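Local coordinates for protein tRNA modification GTPase MnmE (Chlorobium tepidum, PDB 3GEE) that probably hydrolyses GTP and takes part, together with MnmG, in adding a carboxymethylaminomethyl group to the wobble uridine of certain tRNAs, at residues I18-T23 with G126-R131; I32-G37 with E94-F99; L41-R46 with N118-A123; Y63-G68 with I81-R86. One frame throughout, in Å; residues are numbered along the deposited sequence.

All four contacts lie in the N-terminal folate-binding domain and reach one mixed sheet. Contact 1 closes the longest loop; contacts 2 and 3 lie within it and interleave along the chain, and contact 4, a hairpin, is nested inside both. Contact 2 is central in space, its centre about 9 Å from those of contacts 1 and 3 and about 10 Å from contact 4. Strand 30-36 of contact 2 adjoins strand 18-21 of contact 1, and strand 96-102 adjoins strand 76-85 of contact 4. Contact 3 ties helix 40-47 to the turn before strand 121-122. Contacts 2 and 4 both touch folinic acid, bound where the two subunits of the dimer meet.

Contact 1: residues I18-T23 with G126-R131; sequences IAAIAT and GEFTRR
I18 and F128 are the nearest backbone neighbours, and the axes of strand 18-21 and helix 127-131 pass 10.9 Å apart with their directions at 129°. Side chains fill that gap, chiefly the long, branched, apolar I18. Its CG1 stands between the backbone N and the carbonyl carbon (chi1 53°), and CD1 beyond it meets three helix residues. CD1 makes a CH-pi contact over the F128 ring, 4.2 Å from the centroid and 13° off the normal. The same methyl lies 3.5 Å above the guanidinium plane of R131. A20 CB touches the edge of the F128 ring, 3.8 Å from CE2, a place where a small residue lets the ring come close. Within the helix, R131 NH2 forms a salt bridge with E127 OE2 at 3.6 Å, while E127 OE1 accepts from E124 N. An alanine in place of R131 would probably leave the carbonyl O of H16 without its donor, E127 without its partner one turn on, and I18 CD1 without the flat group beneath it. Helix 127-134 packs on strand 18-21 beside R34 of strand 30-36, a predicted folate-binding residue in cation-pi contact with F128; A19 points away, toward helix 105-117.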
# COMPACT_ATOMS: atom_id res chain seq x y z
N ILE A 18 8.69 -12.46 15.54
CA ILE A 18 7.95 -11.23 15.35
C ILE A 18 7.26 -11.26 14.00
O ILE A 18 7.78 -11.85 13.05
CB ILE A 18 8.85 -9.98 15.44
CG1 ILE A 18 10.05 -10.10 14.49
CG2 ILE A 18 9.31 -9.75 16.87
CD1 ILE A 18 10.93 -8.87 14.44
N ALA A 19 6.08 -10.64 13.92
CA ALA A 19 5.30 -10.58 12.69
C ALA A 19 4.95 -9.13 12.36
O ALA A 19 4.90 -8.28 13.26
CB ALA A 19 4.04 -11.41 12.82
N ALA A 20 4.71 -8.85 11.08
CA ALA A 20 4.37 -7.52 10.60
C ALA A 20 3.86 -7.55 9.16
O ALA A 20 4.33 -8.35 8.34
CB ALA A 20 5.57 -6.61 10.69
N ILE A 21 2.90 -6.68 8.86
CA ILE A 21 2.50 -6.38 7.49
C ILE A 21 3.70 -5.66 6.90
O ILE A 21 4.20 -4.72 7.51
CB ILE A 21 1.29 -5.42 7.46
CG1 ILE A 21 0.26 -5.79 8.55
CG2 ILE A 21 0.72 -5.32 6.07
CD1 ILE A 21 -0.95 -6.56 8.08
N ALA A 22 4.17 -6.10 5.74
CA ALA A 22 5.42 -5.57 5.19
C ALA A 22 5.19 -4.65 4.00
O ALA A 22 6.10 -3.94 3.56
CB ALA A 22 6.36 -6.71 4.81
N THR A 23 3.97 -4.69 3.48
CA THR A 23 3.55 -3.91 2.33
C THR A 23 2.75 -2.67 2.75
O THR A 23 2.26 -2.61 3.88
CB THR A 23 2.70 -4.78 1.41
OG1 THR A 23 1.71 -5.46 2.19
CG2 THR A 23 3.59 -5.80 0.72
N GLY A 126 11.25 -0.84 12.47
CA GLY A 126 12.61 -1.08 11.99
C GLY A 126 13.34 -2.29 12.56
O GLY A 126 14.52 -2.47 12.30
N GLU A 127 12.63 -3.12 13.33
CA GLU A 127 13.26 -4.25 14.00
C GLU A 127 13.90 -5.26 13.04
O GLU A 127 14.94 -5.83 13.34
CB GLU A 127 12.27 -4.96 14.93
CG GLU A 127 12.91 -6.03 15.79
CD GLU A 127 12.03 -6.52 16.91
OE1 GLU A 127 10.79 -6.29 16.84
OE2 GLU A 127 12.57 -7.13 17.87
N PHE A 128 13.27 -5.46 11.89
CA PHE A 128 13.81 -6.37 10.89
C PHE A 128 15.19 -5.93 10.43
O PHE A 128 16.12 -6.73 10.44
CB PHE A 128 12.86 -6.52 9.71
CG PHE A 128 11.60 -7.26 10.03
CD1 PHE A 128 11.56 -8.65 9.96
CD2 PHE A 128 10.45 -6.57 10.40
CE1 PHE A 128 10.38 -9.34 10.27
CE2 PHE A 128 9.27 -7.26 10.70
CZ PHE A 128 9.24 -8.64 10.63
N THR A 129 15.32 -4.67 10.05
CA THR A 129 16.61 -4.15 9.60
C THR A 129 17.58 -4.08 10.78
O THR A 129 18.78 -4.31 10.62
CB THR A 129 16.49 -2.78 8.92
OG1 THR A 129 15.55 -2.86 7.83
CG2 THR A 129 17.83 -2.34 8.38
N ARG A 130 17.05 -3.76 11.95
CA ARG A 130 17.85 -3.76 13.17
C ARG A 130 18.51 -5.12 13.38
O ARG A 130 19.69 -5.21 13.74
CB ARG A 130 16.97 -3.41 14.37
CG ARG A 130 17.74 -3.17 15.64
CD ARG A 130 16.83 -3.30 16.84
NE ARG A 130 17.13 -2.26 17.82
CZ ARG A 130 16.52 -1.09 17.87
NH1 ARG A 130 15.55 -0.79 17.01
NH2 ARG A 130 16.86 -0.20 18.80
N ARG A 131 17.74 -6.19 13.16
CA ARG A 131 18.26 -7.54 13.31
C ARG A 131 19.29 -7.84 12.23
O ARG A 131 20.29 -8.49 12.51
CB ARG A 131 17.13 -8.57 13.30
CG ARG A 131 16.41 -8.65 14.62
CD ARG A 131 15.25 -9.60 14.55
NE ARG A 131 14.60 -9.73 15.85
CZ ARG A 131 13.63 -10.59 16.12
NH1 ARG A 131 13.19 -11.41 15.17
NH2 ARG A 131 13.09 -10.63 17.33

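Contact 2: residues I32-G37 with E94-F99; sequences IVRISG and EQMVEF. With FON (N-{[4-({[(6R)-2-amino-5-formyl-4-oxo-1,4,5,6,7,8-hexahydropteridin-6-yl]methyl}amino)phenyl]carbonyl}-L-glutamic acid), chain C.
R34 and E98 run side by side from neighbouring strands and hold the pterin end of folinic acid. E98 OE1 accepts a hydrogen bond from the ligand's NA2 at 2.6 Å, and the other oxygen, OE2, lies 2.8 Å from N3. OE2 also forms a salt bridge with R34 NE at 3.6 Å, the guanidinium and carboxylate planes being 31° apart. With CG of R34 between its backbone N and carbonyl carbon (chi1 61°) and bends at chi2 and chi3, the chain ends with NH2 giving the ligand's O4 a weak hydrogen bond. K476 NZ, another donor to the ligand, lies close to NH2, so the E98 carboxylate beside R34 is likely to offset part of this concentration of positive charge; T100 O and H52 ND1 of the second subunit bind the ligand too. At the far end, S36 OG donates to E94 OE2, 2.5 Å away, and also bonds to T92 OG1. These groups belong to antiparallel strands 30-36 and 96-102, interior neighbours in the sheet of the TrmE N-terminal domain, which belongs to the folate-binding clan. V33-F99 and I35-V97 are hydrogen-bonded pairs, the return bond of each being weak, and the straightest bond runs from I35 N to V97 O at 3.1 Å. G37 N continues the ladder to Q95 O; at its backbone angles any side chain would collide with the S36 carbonyl, which suits glycine. On the face away from the ligand, I35 CG1 meets V97 CG1 at 3.6 Å, beta-branched residues suited to strands. V33, I35 and F99 pack on helix 105-117, and V97 on helix 40-47.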
# COMPACT_ATOMS: atom_id res chain seq x y z
N ILE A 32 2.13 -8.75 1.81
CA ILE A 32 3.10 -9.64 2.44
C ILE A 32 3.10 -9.48 3.96
O ILE A 32 3.43 -8.41 4.48
CB ILE A 32 4.54 -9.35 1.95
CG1 ILE A 32 4.66 -9.51 0.44
CG2 ILE A 32 5.56 -10.25 2.67
CD1 ILE A 32 5.88 -8.81 -0.13
N VAL A 33 2.72 -10.54 4.68
CA VAL A 33 2.98 -10.60 6.11
C VAL A 33 4.31 -11.34 6.27
O VAL A 33 4.45 -12.47 5.78
CB VAL A 33 1.87 -11.33 6.89
CG1 VAL A 33 2.27 -11.49 8.35
CG2 VAL A 33 0.55 -10.58 6.78
N ARG A 34 5.28 -10.71 6.94
CA ARG A 34 6.58 -11.37 7.14
C ARG A 34 6.94 -11.61 8.60
O ARG A 34 6.94 -10.68 9.41
CB ARG A 34 7.73 -10.68 6.37
CG ARG A 34 8.01 -9.24 6.74
CD ARG A 34 9.50 -9.01 6.93
NE ARG A 34 10.25 -8.78 5.69
CZ ARG A 34 11.06 -7.73 5.49
NH1 ARG A 34 11.21 -6.80 6.42
NH2 ARG A 34 11.71 -7.61 4.35
N ILE A 35 7.21 -12.86 8.93
CA ILE A 35 7.57 -13.24 10.30
C ILE A 35 9.01 -13.74 10.38
O ILE A 35 9.51 -14.33 9.43
CB ILE A 35 6.57 -14.25 10.90
CG1 ILE A 35 6.85 -15.67 10.40
CG2 ILE A 35 5.16 -13.86 10.53
CD1 ILE A 35 6.14 -16.76 11.22
N SER A 36 9.66 -13.49 11.51
CA SER A 36 11.08 -13.81 11.68
C SER A 36 11.42 -14.11 13.13
O SER A 36 10.74 -13.64 14.04
CB SER A 36 11.95 -12.66 11.17
OG SER A 36 13.33 -12.95 11.33
N GLY A 37 12.46 -14.90 13.34
CA GLY A 37 12.90 -15.23 14.69
C GLY A 37 12.88 -16.71 15.04
O GLY A 37 12.63 -17.56 14.19
N GLU A 94 18.13 -14.58 10.11
CA GLU A 94 17.58 -15.64 10.93
C GLU A 94 16.48 -16.33 10.16
O GLU A 94 16.20 -16.01 9.00
CB GLU A 94 16.98 -15.13 12.24
CG GLU A 94 17.26 -13.71 12.65
CD GLU A 94 16.21 -13.20 13.62
OE1 GLU A 94 16.55 -12.88 14.79
OE2 GLU A 94 15.03 -13.15 13.21
N GLN A 95 15.82 -17.26 10.84
CA GLN A 95 14.75 -18.05 10.27
C GLN A 95 13.52 -17.18 10.00
O GLN A 95 12.96 -16.59 10.92
CB GLN A 95 14.41 -19.17 11.24
CG GLN A 95 13.51 -20.23 10.67
CD GLN A 95 13.67 -21.54 11.40
OE1 GLN A 95 12.85 -21.89 12.25
NE2 GLN A 95 14.75 -22.26 11.08
N MET A 96 13.11 -17.12 8.75
CA MET A 96 11.88 -16.42 8.44
C MET A 96 11.06 -17.06 7.34
O MET A 96 11.60 -17.67 6.42
CB MET A 96 12.13 -14.93 8.15
CG MET A 96 13.27 -14.60 7.22
SD MET A 96 13.66 -12.83 7.35
CE MET A 96 12.30 -12.09 6.44
N VAL A 97 9.74 -16.91 7.47
CA VAL A 97 8.82 -17.22 6.38
C VAL A 97 8.05 -15.95 6.04
O VAL A 97 7.82 -15.12 6.92
CB VAL A 97 7.89 -18.42 6.71
CG1 VAL A 97 7.51 -18.43 8.16
CG2 VAL A 97 6.66 -18.43 5.82
N GLU A 98 7.70 -15.80 4.77
CA GLU A 98 6.97 -14.64 4.28
C GLU A 98 5.73 -15.08 3.52
O GLU A 98 5.81 -15.58 2.39
CB GLU A 98 7.84 -13.80 3.34
CG GLU A 98 9.03 -13.12 3.98
CD GLU A 98 9.81 -12.27 3.00
OE1 GLU A 98 9.54 -12.36 1.77
OE2 GLU A 98 10.70 -11.50 3.45
N PHE A 99 4.58 -14.89 4.15
CA PHE A 99 3.32 -15.17 3.49
C PHE A 99 2.96 -13.98 2.62
O PHE A 99 2.90 -12.85 3.09
CB PHE A 99 2.23 -15.40 4.53
CG PHE A 99 2.52 -16.54 5.45
CD1 PHE A 99 2.19 -17.84 5.10
CD2 PHE A 99 3.13 -16.31 6.67
CE1 PHE A 99 2.45 -18.90 5.94
CE2 PHE A 99 3.41 -17.37 7.53
CZ PHE A 99 3.06 -18.67 7.16
N1 FON C . 11.90 -9.79 -1.07
C2 FON C . 11.50 -10.67 -0.13
NA2 FON C . 10.59 -11.62 -0.46
N3 FON C . 11.97 -10.64 1.15
C4 FON C . 12.88 -9.72 1.56
O4 FON C . 13.28 -9.75 2.74
C4A FON C . 13.35 -8.72 0.56
N5 FON C . 14.29 -7.70 0.72
C6 FON C . 15.16 -7.59 -0.47
C7 FON C . 14.23 -6.94 -1.48
N8 FON C . 13.19 -7.92 -1.76
C8A FON C . 12.79 -8.82 -0.81
C9 FON C . 16.47 -6.83 -0.28
N10 FON C . 17.24 -7.32 0.86
C11 FON C . 18.73 -11.14 1.67
C12 FON C . 19.57 -10.03 1.56
C13 FON C . 19.06 -8.76 1.28
C14 FON C . 17.69 -8.59 1.10
C15 FON C . 16.84 -9.70 1.23
C16 FON C . 17.35 -10.97 1.51
C FON C . 19.35 -12.48 1.98
O FON C . 18.65 -13.48 1.97
N FON C . 20.66 -12.51 2.27
CA FON C . 21.62 -13.55 1.91
CB FON C . 21.83 -13.64 0.39
CG FON C . 22.61 -14.89 -0.05
CD FON C . 22.08 -15.43 -1.37
OE1 FON C . 21.04 -16.13 -1.35
OE2 FON C . 22.69 -15.17 -2.43
CT FON C . 22.93 -13.27 2.59
O1 FON C . 23.54 -14.21 3.16
O2 FON C . 23.37 -12.10 2.56
CP1 FON C . 14.35 -6.97 1.76
O3 FON C . 14.17 -5.77 1.68

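Contact 3: residues L41-R46 with N118-A123; sequences LDLADR and NGCRLA
N118, whose carbonyl oxygen meets L43 CG of helix 40-47 at 3.3 Å, is held by a sound bond at its other end, where ND2 donates to L114 O in the last turns of helix 105-117. That bond is consistent with OD1 being the atom on the side of R46. R46 NH1 lies 3.3 Å from N118 OD1 and 3.4 Å from N118 O. OD1 is in the plane of the guanidinium, at its edge, and the amide plane is turned 57° from that of the guanidinium. R46 comes to this place by a folded chain: CG is anti to the carbonyl carbon (chi1 -59°), and bends follow at chi2 and chi3. An asparagine suits this spot because its amide can bond back to the helix it ends, N118 being the first residue to leave the helical conformation. The 118-123 segment belongs to a beta-alpha-beta crossover in which helix 105-117 links strand 96-102 to the parallel strand 121-122 at the sheet edge. Helix 40-47 lies on the same face of the sheet, beside helix 105-117, so that its side meets the turn. G119 CA packs 4.1 Å from L43 CD2; a CB on this residue would run into L43 CG, and the backbone angles (phi 118°) also suit a residue without a side chain. L43 CD2 extends to C120 SG at 4.5 Å, and the small, weakly polar thiol in turn rests on A19 of strand 18-21.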
# COMPACT_ATOMS: atom_id res chain seq x y z
N LEU A 41 9.34 -21.12 11.44
CA LEU A 41 8.67 -22.02 10.50
C LEU A 41 8.00 -23.23 11.16
O LEU A 41 7.17 -23.90 10.54
CB LEU A 41 9.57 -22.40 9.32
CG LEU A 41 11.07 -22.53 9.52
CD1 LEU A 41 11.37 -23.77 10.36
CD2 LEU A 41 11.82 -22.58 8.20
N ASP A 42 8.33 -23.50 12.42
CA ASP A 42 7.53 -24.42 13.22
C ASP A 42 6.20 -23.79 13.58
O ASP A 42 5.17 -24.47 13.59
CB ASP A 42 8.27 -24.84 14.50
CG ASP A 42 9.38 -25.83 14.22
OD1 ASP A 42 9.20 -27.03 14.53
OD2 ASP A 42 10.43 -25.41 13.68
N LEU A 43 6.23 -22.49 13.88
CA LEU A 43 5.02 -21.72 14.16
C LEU A 43 4.16 -21.66 12.92
O LEU A 43 2.96 -21.93 12.98
CB LEU A 43 5.39 -20.31 14.63
CG LEU A 43 5.47 -19.96 16.13
CD1 LEU A 43 5.95 -21.10 17.01
CD2 LEU A 43 6.35 -18.75 16.31
N ALA A 44 4.78 -21.34 11.79
CA ALA A 44 4.09 -21.29 10.51
C ALA A 44 3.33 -22.57 10.25
O ALA A 44 2.20 -22.54 9.78
CB ALA A 44 5.08 -21.04 9.39
N ASP A 45 3.95 -23.69 10.60
CA ASP A 45 3.40 -25.02 10.35
C ASP A 45 2.10 -25.30 11.10
O ASP A 45 1.31 -26.13 10.66
CB ASP A 45 4.43 -26.09 10.66
CG ASP A 45 5.27 -26.46 9.45
OD1 ASP A 45 4.75 -26.40 8.31
OD2 ASP A 45 6.44 -26.84 9.64
N ARG A 46 1.88 -24.61 12.22
CA ARG A 46 0.65 -24.78 12.98
C ARG A 46 -0.55 -24.27 12.20
O ARG A 46 -1.66 -24.78 12.36
CB ARG A 46 0.72 -24.07 14.34
CG ARG A 46 1.84 -24.51 15.26
CD ARG A 46 1.38 -24.50 16.70
NE ARG A 46 2.32 -23.82 17.60
CZ ARG A 46 2.16 -22.58 18.06
NH1 ARG A 46 1.10 -21.85 17.71
NH2 ARG A 46 3.08 -22.05 18.87
N ASN A 118 -0.63 -17.16 17.21
CA ASN A 118 0.09 -18.43 17.19
C ASN A 118 1.59 -18.27 17.38
O ASN A 118 2.38 -18.88 16.66
CB ASN A 118 -0.26 -19.20 15.91
CG ASN A 118 -1.63 -19.85 15.97
OD1 ASN A 118 -1.82 -20.87 16.64
ND2 ASN A 118 -2.60 -19.26 15.28
N GLY A 119 1.98 -17.45 18.35
CA GLY A 119 3.37 -17.38 18.79
C GLY A 119 4.07 -16.05 18.62
O GLY A 119 4.83 -15.63 19.50
N CYS A 120 3.83 -15.39 17.48
CA CYS A 120 4.54 -14.15 17.14
C CYS A 120 4.12 -12.96 17.99
O CYS A 120 2.99 -12.90 18.48
CB CYS A 120 4.31 -13.81 15.68
SG CYS A 120 5.26 -14.78 14.51
N ARG A 121 5.03 -12.01 18.16
CA ARG A 121 4.69 -10.71 18.72
C ARG A 121 4.73 -9.69 17.58
O ARG A 121 5.33 -9.96 16.53
CB ARG A 121 5.65 -10.31 19.84
CG ARG A 121 6.81 -9.46 19.37
CD ARG A 121 7.21 -8.46 20.42
NE ARG A 121 8.40 -8.90 21.15
CZ ARG A 121 9.65 -8.68 20.75
NH1 ARG A 121 9.88 -8.03 19.61
NH2 ARG A 121 10.66 -9.11 21.49
N LEU A 122 4.09 -8.54 17.75
CA LEU A 122 4.11 -7.51 16.72
C LEU A 122 5.49 -6.88 16.70
O LEU A 122 6.06 -6.62 17.75
CB LEU A 122 3.01 -6.47 16.96
CG LEU A 122 2.47 -5.53 15.86
CD1 LEU A 122 3.25 -4.24 15.79
CD2 LEU A 122 2.40 -6.20 14.50
N ALA A 123 6.03 -6.67 15.51
CA ALA A 123 7.37 -6.12 15.35
C ALA A 123 7.43 -4.66 15.77
O ALA A 123 6.53 -3.88 15.46
CB ALA A 123 7.84 -6.28 13.92

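Contact 4: residues Y63-G68 with I81-R86; sequences YTAHFG and IALVFR. With FON (N-{[4-({[(6R)-2-amino-5-formyl-4-oxo-1,4,5,6,7,8-hexahydropteridin-6-yl]methyl}amino)phenyl]carbonyl}-L-glutamic acid), chain B; FON (N-{[4-({[(6R)-2-amino-5-formyl-4-oxo-1,4,5,6,7,8-hexahydropteridin-6-yl]methyl}amino)phenyl]carbonyl}-L-glutamic acid), chain C.
CG of F85 stands anti to its carbonyl carbon (chi1 -65°), a position from which the ring reaches Y63, while CG of F67 is anti to its backbone N (chi1 171°), from where that ring reaches one folinic acid (chain B). F85 presents its edge to the face of Y63 in a T-shaped pair, with centroids 5.0 Å apart and planes at 78°. Beyond it, Y63 OH donates to the benzoyl O of the second folinic acid (chain C), although the modelled separation is too short to be trusted. The strands are those of the antiparallel hairpin 64-71 and 76-85. A G1 beta bulge opens it, Y63 and T64 both facing V84: Y63 N binds V84 O at 2.9 Å, and V84 N binds T64 O at 3.0 Å. Further on, H66 and A82 exchange two backbone bonds. On the ligand-side face, A65 is small enough for I81 CG2 and L83 CD1 to approach its CB. At the edge of the F67 ring, CD1 meets I81 CG1 at 3.9 Å; over the ring's face lies the aminobenzoyl ring of the chain B ligand, with CE1 3.4 Å from its C13. An alanine instead of F67 would probably leave that ligand ring without its flat wall and open a gap beside I81 CG1. Y63 of the second subunit packs on F67 and bonds to this same ligand. On the reverse face, H66 CD2 touches V84 CG2 at 3.7 Å.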
# COMPACT_ATOMS: atom_id res chain seq x y z
N TYR A 63 14.94 -20.42 0.43
CA TYR A 63 14.61 -19.84 -0.88
C TYR A 63 13.60 -20.65 -1.68
O TYR A 63 13.61 -20.64 -2.92
CB TYR A 63 15.87 -19.51 -1.68
CG TYR A 63 16.47 -18.21 -1.23
CD1 TYR A 63 17.45 -18.16 -0.24
CD2 TYR A 63 16.03 -17.01 -1.77
CE1 TYR A 63 17.99 -16.95 0.19
CE2 TYR A 63 16.55 -15.80 -1.36
CZ TYR A 63 17.52 -15.77 -0.38
OH TYR A 63 18.03 -14.55 0.00
N THR A 64 12.69 -21.29 -0.96
CA THR A 64 11.73 -22.21 -1.55
C THR A 64 10.30 -21.77 -1.21
O THR A 64 10.01 -21.41 -0.07
CB THR A 64 12.05 -23.66 -1.11
OG1 THR A 64 11.45 -24.59 -2.01
CG2 THR A 64 11.55 -23.94 0.29
N ALA A 65 9.43 -21.76 -2.21
CA ALA A 65 8.07 -21.22 -2.06
C ALA A 65 7.03 -22.33 -2.01
O ALA A 65 7.19 -23.37 -2.65
CB ALA A 65 7.76 -20.27 -3.20
N HIS A 66 5.97 -22.11 -1.24
CA HIS A 66 4.95 -23.13 -1.01
C HIS A 66 3.53 -22.59 -1.06
O HIS A 66 3.17 -21.69 -0.31
CB HIS A 66 5.21 -23.81 0.32
CG HIS A 66 6.63 -24.25 0.50
ND1 HIS A 66 7.07 -25.50 0.12
CD2 HIS A 66 7.71 -23.59 0.97
CE1 HIS A 66 8.36 -25.59 0.37
NE2 HIS A 66 8.77 -24.45 0.89
N PHE A 67 2.73 -23.16 -1.95
CA PHE A 67 1.36 -22.74 -2.12
C PHE A 67 0.44 -23.55 -1.23
O PHE A 67 0.28 -24.76 -1.42
CB PHE A 67 0.92 -22.87 -3.58
CG PHE A 67 -0.54 -22.64 -3.79
CD1 PHE A 67 -1.10 -21.39 -3.59
CD2 PHE A 67 -1.36 -23.68 -4.18
CE1 PHE A 67 -2.46 -21.18 -3.78
CE2 PHE A 67 -2.72 -23.49 -4.37
CZ PHE A 67 -3.27 -22.23 -4.17
N GLY A 68 -0.17 -22.88 -0.25
CA GLY A 68 -1.13 -23.53 0.64
C GLY A 68 -2.18 -22.60 1.19
O GLY A 68 -2.43 -21.53 0.64
N ILE A 81 1.03 -17.92 -0.46
CA ILE A 81 2.27 -18.58 -0.86
C ILE A 81 3.33 -18.30 0.20
O ILE A 81 3.66 -17.14 0.47
CB ILE A 81 2.75 -18.16 -2.26
CG1 ILE A 81 1.91 -18.87 -3.33
CG2 ILE A 81 4.24 -18.47 -2.45
CD1 ILE A 81 2.38 -18.67 -4.76
N ALA A 82 3.85 -19.36 0.81
CA ALA A 82 4.84 -19.21 1.87
C ALA A 82 6.23 -19.28 1.27
O ALA A 82 6.52 -20.15 0.44
CB ALA A 82 4.65 -20.25 2.95
N LEU A 83 7.10 -18.36 1.68
CA LEU A 83 8.48 -18.35 1.24
C LEU A 83 9.39 -18.62 2.43
O LEU A 83 9.50 -17.78 3.34
CB LEU A 83 8.85 -17.03 0.57
CG LEU A 83 10.22 -16.93 -0.12
CD1 LEU A 83 10.52 -18.14 -0.98
CD2 LEU A 83 10.30 -15.66 -0.95
N VAL A 84 10.02 -19.79 2.42
CA VAL A 84 10.92 -20.18 3.49
C VAL A 84 12.30 -19.57 3.26
O VAL A 84 12.81 -19.56 2.14
CB VAL A 84 11.01 -21.73 3.60
CG1 VAL A 84 12.00 -22.16 4.67
CG2 VAL A 84 9.63 -22.33 3.88
N PHE A 85 12.87 -19.01 4.33
CA PHE A 85 14.27 -18.57 4.36
C PHE A 85 14.88 -19.21 5.58
O PHE A 85 14.23 -19.31 6.63
CB PHE A 85 14.40 -17.07 4.53
CG PHE A 85 13.87 -16.25 3.39
CD1 PHE A 85 12.56 -15.80 3.40
CD2 PHE A 85 14.71 -15.88 2.35
CE1 PHE A 85 12.06 -15.02 2.36
CE2 PHE A 85 14.22 -15.11 1.31
CZ PHE A 85 12.90 -14.67 1.31
N ARG A 86 16.15 -19.61 5.47
CA ARG A 86 16.80 -20.33 6.56
C ARG A 86 18.13 -19.74 6.98
O ARG A 86 18.70 -18.88 6.31
CB ARG A 86 17.02 -21.78 6.16
CG ARG A 86 15.81 -22.65 6.31
CD ARG A 86 16.21 -24.09 6.40
NE ARG A 86 15.04 -24.95 6.42
CZ ARG A 86 14.49 -25.45 7.52
NH1 ARG A 86 14.99 -25.18 8.72
NH2 ARG A 86 13.43 -26.23 7.41
N1 FON B . 1.57 -14.95 -3.53
C2 FON B . 2.37 -14.81 -4.61
NA2 FON B . 3.70 -14.63 -4.42
N3 FON B . 1.88 -14.82 -5.88
C4 FON B . 0.57 -14.99 -6.15
O4 FON B . 0.19 -15.00 -7.34
C4A FON B . -0.36 -15.15 -4.99
N5 FON B . -1.74 -15.36 -5.01
C6 FON B . -2.13 -16.35 -3.98
C7 FON B . -1.99 -15.54 -2.70
N8 FON B . -0.57 -15.27 -2.56
C8A FON B . 0.24 -15.13 -3.64
C9 FON B . -3.51 -16.99 -4.15
N10 FON B . -3.71 -17.54 -5.48
C11 FON B . -1.54 -20.45 -7.55
C12 FON B . -2.89 -20.62 -7.26
C13 FON B . -3.60 -19.64 -6.56
C14 FON B . -2.96 -18.48 -6.13
C15 FON B . -1.60 -18.31 -6.44
C16 FON B . -0.89 -19.29 -7.13
C FON B . -0.83 -21.55 -8.31
O FON B . 0.38 -21.49 -8.47
N FON B . -1.57 -22.56 -8.79
CA FON B . -1.20 -23.97 -8.88
CB FON B . -1.01 -24.61 -7.50
CG FON B . -0.36 -25.99 -7.55
CD FON B . 0.58 -26.20 -6.37
OE1 FON B . 1.73 -25.70 -6.43
OE2 FON B . 0.19 -26.86 -5.38
CT FON B . -2.27 -24.71 -9.65
O1 FON B . -1.92 -25.51 -10.55
O2 FON B . -3.46 -24.48 -9.36
CP1 FON B . -2.53 -14.76 -5.80
O3 FON B . -3.40 -14.02 -5.36
N1 FON C . 11.90 -9.79 -1.07
C2 FON C . 11.50 -10.67 -0.13
NA2 FON C . 10.59 -11.62 -0.46
N3 FON C . 11.97 -10.64 1.15
C4 FON C . 12.88 -9.72 1.56
O4 FON C . 13.28 -9.75 2.74
C4A FON C . 13.35 -8.72 0.56
N5 FON C . 14.29 -7.70 0.72
C6 FON C . 15.16 -7.59 -0.47
C7 FON C . 14.23 -6.94 -1.48
N8 FON C . 13.19 -7.92 -1.76
C8A FON C . 12.79 -8.82 -0.81
C9 FON C . 16.47 -6.83 -0.28
N10 FON C . 17.24 -7.32 0.86
C11 FON C . 18.73 -11.14 1.67
C12 FON C . 19.57 -10.03 1.56
C13 FON C . 19.06 -8.76 1.28
C14 FON C . 17.69 -8.59 1.10
C15 FON C . 16.84 -9.70 1.23
C16 FON C . 17.35 -10.97 1.51
C FON C . 19.35 -12.48 1.98
O FON C . 18.65 -13.48 1.97
N FON C . 20.66 -12.51 2.27
CA FON C . 21.62 -13.55 1.91
CB FON C . 21.83 -13.64 0.39
CG FON C . 22.61 -14.89 -0.05
CD FON C . 22.08 -15.43 -1.37
OE1 FON C . 21.04 -16.13 -1.35
OE2 FON C . 22.69 -15.17 -2.43
CT FON C . 22.93 -13.27 2.59
O1 FON C . 23.54 -14.21 3.16
O2 FON C . 23.37 -12.10 2.56
CP1 FON C . 14.35 -6.97 1.76
O3 FON C . 14.17 -5.77 1.68